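Local coordinates for betaine aldehyde dehydrogenase (Staphylococcus aureus subsp. aureus COL, PDB 4QTO), which catalyses the NAD-dependent oxidation of betaine aldehyde to glycine betaine, at residues A[273-285]-A[478-490]. Sequence-based numbering, arbitrary orientation. Where two conformers were deposited one is given.
With NA (sodium ion), chain E; NA (sodium ion), chain L.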
ATOM      1  N   VAL A 273     -22.213  16.695  11.909  1.00 10.73           N
ATOM      2  CA  VAL A 273     -21.735  15.417  11.375  1.00 10.84           C
ATOM      3  C   VAL A 273     -20.233  15.527  11.111  1.00 10.62           C
ATOM      4  O   VAL A 273     -19.683  15.033  10.098  1.00 10.07           O
ATOM      5  CB  VAL A 273     -22.461  15.013  10.081  1.00 10.61           C
ATOM      6  CG1 VAL A 273     -22.338  13.516   9.884  1.00 12.28           C
ATOM      7  CG2 VAL A 273     -23.931  15.381  10.116  1.00 12.20           C
ATOM      8  N   THR A 274     -19.520  16.089  12.071  1.00  9.94           N
ATOM      9  CA  THR A 274     -18.093  16.339  11.916  1.00  9.98           C
ATOM     10  C   THR A 274     -17.222  15.164  12.333  1.00  9.69           C
ATOM     11  O   THR A 274     -17.469  14.535  13.338  1.00 10.40           O
ATOM     12  CB  THR A 274     -17.723  17.574  12.741  1.00 10.97           C
ATOM     13  OG1 THR A 274     -18.536  18.685  12.347  1.00 11.04           O
ATOM     14  CG2 THR A 274     -16.264  17.947  12.572  1.00 11.85           C
ATOM     15  N   ASN A 275     -16.208  14.851  11.530  1.00  9.57           N
ATOM     16  CA  ASN A 275     -15.284  13.786  11.868  1.00  8.93           C
ATOM     17  C   ASN A 275     -14.689  14.038  13.252  1.00  9.36           C
ATOM     18  O   ASN A 275     -14.393  15.192  13.595  1.00  8.45           O
ATOM     19  CB  ASN A 275     -14.098  13.777  10.886  1.00  8.92           C
ATOM     20  CG  ASN A 275     -14.479  13.387   9.472  1.00  9.84           C
ATOM     21  OD1 ASN A 275     -14.749  12.202   9.183  1.00  9.53           O
ATOM     22  ND2 ASN A 275     -14.437  14.353   8.561  1.00 11.50           N
ATOM     23  N   ILE A 276     -14.547  12.989  14.054  0.50  9.70           N
ATOM     24  CA  ILE A 276     -13.872  13.144  15.341  0.50 11.42           C
ATOM     25  C   ILE A 276     -12.756  12.129  15.491  0.50 10.91           C
ATOM     26  O   ILE A 276     -12.823  10.990  15.002  0.50 10.35           O
ATOM     27  CB  ILE A 276     -14.728  13.119  16.615  0.50 12.40           C
ATOM     28  CG1 ILE A 276     -15.229  11.715  16.968  0.50 11.70           C
ATOM     29  CG2 ILE A 276     -15.825  14.165  16.554  0.50 12.36           C
ATOM     30  CD1 ILE A 276     -16.312  11.166  16.068  0.50 11.19           C
ATOM     31  N   ALA A 277     -11.722  12.596  16.166  1.00 10.15           N
ATOM     32  CA  ALA A 277     -10.554  11.769  16.517  1.00 10.05           C
ATOM     33  C   ALA A 277     -10.399  12.043  18.021  1.00 10.78           C
ATOM     34  O   ALA A 277     -10.340  13.204  18.434  1.00 12.34           O
ATOM     35  CB  ALA A 277      -9.301  12.142  15.760  1.00 13.44           C
ATOM     36  N   LEU A 278     -10.446  10.990  18.823  1.00  8.99           N
ATOM     37  CA  LEU A 278     -10.369  11.107  20.285  1.00  9.48           C
ATOM     38  C   LEU A 278      -9.331  10.170  20.890  1.00 10.70           C
ATOM     39  O   LEU A 278      -9.214   9.028  20.468  1.00 10.00           O
ATOM     40  CB  LEU A 278     -11.712  10.713  20.916  1.00  9.73           C
ATOM     41  CG  LEU A 278     -12.950  11.485  20.464  1.00 10.97           C
ATOM     42  CD1 LEU A 278     -14.194  10.825  21.022  1.00 11.40           C
ATOM     43  CD2 LEU A 278     -12.893  12.939  20.849  1.00 14.13           C
ATOM     44  N   GLU A 279      -8.586  10.666  21.880  0.50 11.57           N
ATOM     45  CA  GLU A 279      -7.673   9.817  22.663  0.50 13.30           C
ATOM     46  C   GLU A 279      -7.983  10.187  24.097  0.50 13.93           C
ATOM     47  O   GLU A 279      -7.734  11.322  24.530  0.50 13.18           O
ATOM     48  CB  GLU A 279      -6.215   9.986  22.349  0.50 15.30           C
ATOM     49  CG  GLU A 279      -5.396   8.703  22.612  0.50 18.33           C
ATOM     50  CD  GLU A 279      -4.740   8.600  23.977  0.50 18.30           C
ATOM     51  OE1 GLU A 279      -3.493   8.632  24.019  0.50 19.78           O
ATOM     52  OE2 GLU A 279      -5.429   8.540  25.008  0.50 22.37           O
ATOM     53  N   LEU A 280      -8.540   9.228  24.819  1.00 13.95           N
ATOM     54  CA  LEU A 280      -9.073   9.459  26.152  1.00 14.09           C
ATOM     55  C   LEU A 280      -8.490   8.711  27.339  1.00 16.77           C
ATOM     56  O   LEU A 280      -9.116   8.663  28.397  1.00 22.74           O
ATOM     57  CB  LEU A 280     -10.557   9.169  26.087  1.00 14.55           C
ATOM     58  CG  LEU A 280     -11.344   9.806  24.938  1.00 14.41           C
ATOM     59  CD1 LEU A 280     -12.818   9.405  24.972  1.00 15.56           C
ATOM     60  CD2 LEU A 280     -11.234  11.307  24.977  1.00 13.75           C
ATOM     61  N   GLY A 281      -7.307   8.175  27.185  1.00 18.18           N
ATOM     62  CA  GLY A 281      -6.688   7.504  28.322  1.00 18.00           C
ATOM     63  C   GLY A 281      -7.084   6.061  28.412  1.00 15.39           C
ATOM     64  O   GLY A 281      -7.754   5.536  27.541  1.00 16.02           O
ATOM     65  N   GLY A 282      -6.652   5.414  29.470  1.00 12.93           N
ATOM     66  CA  GLY A 282      -6.899   4.012  29.623  1.00 13.31           C
ATOM     67  C   GLY A 282      -6.692   3.456  31.017  1.00 14.72           C
ATOM     68  O   GLY A 282      -6.353   4.153  31.931  1.00 20.81           O
ATOM     69  N   LYS A 283      -6.973   2.179  31.149  1.00 16.06           N
ATOM     70  CA  LYS A 283      -6.721   1.386  32.377  1.00 14.75           C
ATOM     71  C   LYS A 283      -5.812   0.300  31.829  1.00 13.84           C
ATOM     72  O   LYS A 283      -6.256  -0.801  31.473  1.00 16.14           O
ATOM     73  CB  LYS A 283      -8.030   0.776  32.883  1.00 16.67           C
ATOM     74  CG  LYS A 283      -7.858  -0.204  33.997  1.00 18.36           C
ATOM     75  CD  LYS A 283      -7.063   0.375  35.147  1.00 18.14           C
ATOM     76  CE  LYS A 283      -7.728   1.601  35.725  1.00 20.27           C
ATOM     77  NZ  LYS A 283      -7.150   1.959  37.039  1.00 21.32           N
ATOM     78  N   ASN A 284      -4.518   0.620  31.766  1.00 12.33           N
ATOM     79  CA  ASN A 284      -3.616  -0.215  30.976  1.00 11.18           C
ATOM     80  C   ASN A 284      -3.011  -1.341  31.756  1.00 10.26           C
ATOM     81  O   ASN A 284      -2.382  -1.083  32.785  1.00 11.52           O
ATOM     82  CB  ASN A 284      -2.537   0.696  30.404  1.00 11.43           C
ATOM     83  CG  ASN A 284      -3.132   1.930  29.751  1.00 14.37           C
ATOM     84  OD1 ASN A 284      -3.801   1.850  28.746  1.00 11.83           O
ATOM     85  ND2 ASN A 284      -2.978   3.083  30.429  1.00 18.37           N
ATOM     86  N   PRO A 285      -3.193  -2.578  31.272  1.00  9.15           N
ATOM     87  CA  PRO A 285      -2.667  -3.718  31.997  1.00  9.10           C
ATOM     88  C   PRO A 285      -1.176  -3.956  31.812  1.00  9.79           C
ATOM     89  O   PRO A 285      -0.662  -3.822  30.704  1.00 10.48           O
ATOM     90  CB  PRO A 285      -3.473  -4.870  31.423  1.00  9.43           C
ATOM     91  CG  PRO A 285      -3.717  -4.484  30.006  1.00  9.33           C
ATOM     92  CD  PRO A 285      -3.917  -2.996  30.054  1.00  9.29           C
ATOM     93  N   ALA A 478       4.607   4.320  14.003  1.00  8.12           N
ATOM     94  CA  ALA A 478       3.501   3.362  14.273  1.00  8.05           C
ATOM     95  C   ALA A 478       2.299   4.067  14.871  1.00  8.22           C
ATOM     96  O   ALA A 478       2.455   4.923  15.740  1.00  8.50           O
ATOM     97  CB  ALA A 478       4.000   2.290  15.238  1.00  8.74           C
ATOM     98  N   PRO A 479       1.083   3.677  14.479  1.00  8.67           N
ATOM     99  CA  PRO A 479      -0.138   4.311  14.984  1.00  8.71           C
ATOM    100  C   PRO A 479      -0.419   3.989  16.430  1.00  8.46           C
ATOM    101  O   PRO A 479      -0.103   2.888  16.907  1.00  7.76           O
ATOM    102  CB  PRO A 479      -1.225   3.724  14.104  1.00  9.43           C
ATOM    103  CG  PRO A 479      -0.696   2.364  13.735  1.00  9.45           C
ATOM    104  CD  PRO A 479       0.790   2.622  13.490  1.00  9.07           C
ATOM    105  N   TRP A 480      -0.976   4.976  17.116  1.00  7.76           N
ATOM    106  CA  TRP A 480      -1.296   4.925  18.544  1.00  8.45           C
ATOM    107  C   TRP A 480      -2.742   5.340  18.757  1.00  9.22           C
ATOM    108  O   TRP A 480      -3.175   6.374  18.216  1.00  8.67           O
ATOM    109  CB  TRP A 480      -0.394   5.918  19.246  1.00  8.87           C
ATOM    110  CG  TRP A 480      -0.636   6.094  20.709  1.00  8.89           C
ATOM    111  CD1 TRP A 480      -1.519   6.945  21.310  1.00 11.21           C
ATOM    112  CD2 TRP A 480      -0.028   5.334  21.761  1.00  9.87           C
ATOM    113  NE1 TRP A 480      -1.483   6.775  22.664  1.00 10.54           N
ATOM    114  CE2 TRP A 480      -0.568   5.799  22.973  1.00 10.58           C
ATOM    115  CE3 TRP A 480       0.939   4.321  21.791  1.00 10.14           C
ATOM    116  CZ2 TRP A 480      -0.181   5.272  24.205  1.00 12.33           C
ATOM    117  CZ3 TRP A 480       1.338   3.814  22.996  1.00 11.89           C
ATOM    118  CH2 TRP A 480       0.775   4.289  24.206  1.00 11.93           C
ATOM    119  N   GLY A 481      -3.485   4.573  19.539  1.00  8.86           N
ATOM    120  CA  GLY A 481      -4.871   4.922  19.811  1.00  8.91           C
ATOM    121  C   GLY A 481      -5.607   3.804  20.491  1.00  8.89           C
ATOM    122  O   GLY A 481      -5.052   2.725  20.706  1.00  9.48           O
ATOM    123  N   GLY A 482      -6.866   4.047  20.814  1.00  9.75           N
ATOM    124  CA  GLY A 482      -7.539   3.066  21.621  1.00 11.34           C
ATOM    125  C   GLY A 482      -8.733   2.348  21.100  1.00 11.01           C
ATOM    126  O   GLY A 482      -9.462   2.877  20.254  1.00 13.95           O
ATOM    127  N   TYR A 483      -8.838   1.095  21.518  1.00 10.42           N
ATOM    128  CA  TYR A 483     -10.074   0.336  21.345  1.00 10.08           C
ATOM    129  C   TYR A 483     -11.075   0.857  22.369  1.00 10.86           C
ATOM    130  O   TYR A 483     -10.711   1.512  23.370  1.00  9.84           O
ATOM    131  CB  TYR A 483      -9.856  -1.168  21.621  1.00 10.68           C
ATOM    132  CG  TYR A 483      -9.080  -2.044  20.651  1.00 11.65           C
ATOM    133  CD1 TYR A 483      -7.857  -1.653  20.095  1.00 11.97           C
ATOM    134  CD2 TYR A 483      -9.563  -3.314  20.325  1.00 12.06           C
ATOM    135  CE1 TYR A 483      -7.130  -2.492  19.253  1.00 11.81           C
ATOM    136  CE2 TYR A 483      -8.837  -4.166  19.486  1.00 12.32           C
ATOM    137  CZ  TYR A 483      -7.621  -3.746  18.968  1.00 12.31           C
ATOM    138  OH  TYR A 483      -6.862  -4.576  18.144  1.00 13.19           O
ATOM    139  N   LYS A 484     -12.355   0.554  22.161  1.00 10.65           N
ATOM    140  CA  LYS A 484     -13.371   0.794  23.165  1.00 11.74           C
ATOM    141  C   LYS A 484     -13.410   2.245  23.632  1.00 11.20           C
ATOM    142  O   LYS A 484     -13.405   3.147  22.784  1.00 10.61           O
ATOM    143  CB  LYS A 484     -13.186  -0.262  24.291  1.00 12.97           C
ATOM    144  CG  LYS A 484     -13.343  -1.713  23.796  1.00 14.45           C
ATOM    145  CD  LYS A 484     -12.592  -2.749  24.646  1.00 16.97           C
ATOM    146  CE  LYS A 484     -13.025  -2.716  26.094  1.00 17.83           C
ATOM    147  NZ  LYS A 484     -12.219  -3.692  26.913  1.00 19.55           N
ATOM    148  N   GLN A 485     -13.491   2.513  24.945  1.00 10.95           N
ATOM    149  CA  GLN A 485     -13.678   3.876  25.396  1.00 10.82           C
ATOM    150  C   GLN A 485     -12.376   4.675  25.474  1.00 10.20           C
ATOM    151  O   GLN A 485     -12.393   5.825  25.912  1.00 11.45           O
ATOM    152  CB  GLN A 485     -14.483   3.977  26.676  1.00 12.57           C
ATOM    153  CG  GLN A 485     -15.852   3.281  26.586  1.00 14.08           C
ATOM    154  CD  GLN A 485     -16.854   3.777  27.612  1.00 17.70           C
ATOM    155  OE1 GLN A 485     -16.891   4.937  27.935  1.00 20.96           O
ATOM    156  NE2 GLN A 485     -17.669   2.881  28.111  1.00 22.35           N
ATOM    157  N   SER A 486     -11.277   4.087  25.020  1.00  9.47           N
ATOM    158  CA  SER A 486     -10.015   4.824  24.992  1.00  9.46           C
ATOM    159  C   SER A 486      -9.927   5.801  23.829  1.00 10.02           C
ATOM    160  O   SER A 486      -9.015   6.620  23.789  1.00  9.85           O
ATOM    161  CB  SER A 486      -8.813   3.900  25.035  1.00  9.22           C
ATOM    162  OG  SER A 486      -8.655   3.392  26.359  1.00  9.34           O
ATOM    163  N   GLY A 487     -10.839   5.713  22.865  1.00  9.58           N
ATOM    164  CA  GLY A 487     -10.822   6.660  21.764  1.00 10.30           C
ATOM    165  C   GLY A 487     -11.486   6.238  20.484  1.00 10.08           C
ATOM    166  O   GLY A 487     -12.179   5.225  20.427  1.00 10.26           O
ATOM    167  N   ILE A 488     -11.311   7.091  19.481  1.00  8.82           N
ATOM    168  CA  ILE A 488     -11.723   6.868  18.104  1.00  8.42           C
ATOM    169  C   ILE A 488     -10.553   7.343  17.250  1.00  8.40           C
ATOM    170  O   ILE A 488     -10.076   8.477  17.401  1.00  8.17           O
ATOM    171  CB  ILE A 488     -13.014   7.625  17.738  1.00  8.62           C
ATOM    172  CG1 ILE A 488     -14.199   7.014  18.507  1.00  9.05           C
ATOM    173  CG2 ILE A 488     -13.276   7.592  16.233  1.00  8.88           C
ATOM    174  CD1 ILE A 488     -15.496   7.744  18.347  1.00  9.53           C
ATOM    175  N   GLY A 489     -10.135   6.498  16.317  1.00  7.96           N
ATOM    176  CA  GLY A 489      -9.072   6.862  15.393  1.00  8.53           C
ATOM    177  C   GLY A 489      -7.667   6.594  15.915  1.00  8.31           C
ATOM    178  O   GLY A 489      -7.455   5.974  16.953  1.00  8.51           O
ATOM    179  N   ARG A 490      -6.695   7.079  15.134  1.00  9.16           N
ATOM    180  CA  ARG A 490      -5.321   6.888  15.491  1.00  8.59           C
ATOM    181  C   ARG A 490      -4.513   8.170  15.247  1.00  9.27           C
ATOM    182  O   ARG A 490      -4.839   8.969  14.373  1.00 11.98           O
ATOM    183  CB  ARG A 490      -4.655   5.776  14.641  1.00  8.90           C
ATOM    184  CG  ARG A 490      -5.119   4.363  14.917  1.00  8.84           C
ATOM    185  CD  ARG A 490      -4.685   3.890  16.274  1.00  9.10           C
ATOM    186  NE  ARG A 490      -5.055   2.523  16.606  1.00  9.10           N
ATOM    187  CZ  ARG A 490      -6.258   2.175  17.090  1.00  9.68           C
ATOM    188  NH1 ARG A 490      -7.214   3.094  17.270  1.00  9.49           N
ATOM    189  NH2 ARG A 490      -6.506   0.929  17.409  1.00  9.33           N
TER
HETATM  190 NA    NA E 501     -13.873   3.636  20.567  1.00 11.27          NA
HETATM  191 NA    NA L 501     -18.772  14.805   8.000  1.00 10.87          NA
HETATM  192  O   HOH W   1      -7.777   6.632  19.720  1.00 15.96           O
HETATM  193  O   HOH W   2     -12.133   2.615  19.213  1.00 12.81           O
HETATM  194  O   HOH W   3     -15.257   1.735  19.931  1.00 11.54           O
HETATM  195  O   HOH W   4     -17.217  16.511   8.349  1.00 11.21           O
HETATM  196  O   HOH W   5     -17.160  13.975   6.430  1.00 12.38           O
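I488 lays its CD1 against the ends of two side chains of strand 275-279, 4.2 Å from I276 CD1 in one of the two conformers of that residue and a little farther from L278 CD1, while its CG2 rests on the backbone O of I276. M266 of helix 259-269 packs on the same isoleucine. I488 and L278 form an antiparallel hydrogen-bonded pair with both side chains on one face: L278 N reaches I488 O at 2.9 Å, and I488 N returns to L278 O. Next along, E279 faces G487, whose CA comes within 3.1 Å of L278 O as a CA-H...O contact. Beyond the paired residues, L280 N donates to S486 O (2.8 Å). The short strand 487-488 lies at the margin of the Rossmann-type sheet of the aldehyde dehydrogenase fold within this chain, beside strand 275-279, whose other neighbour is the parallel strand 252-256. On the face opposite L278, E279 extends CG anti to the backbone N (chi1 -152°) and bends at chi2, bringing its carboxylate to the edge of the W480 indole. W480 NE1 donates to E279 OE1 at 3.1 Å, within the ring plane but 40° out of the carboxylate plane; E279 OE2 takes the N-H of G281, so in this conformer, one of two, each oxygen has an N-H partner. S486 OG gives a short bond to G281 O (2.6 Å), in the carbonyl plane, and accepts from G441 N. A water bridges L278 O, G482 N and G489 O, tying the strand to the backbone at both glycines. A sodium ion, 2.3 Å from G487 O, is also bound by K484 O, two waters and V273 O of a second subunit, linking this turn to that subunit.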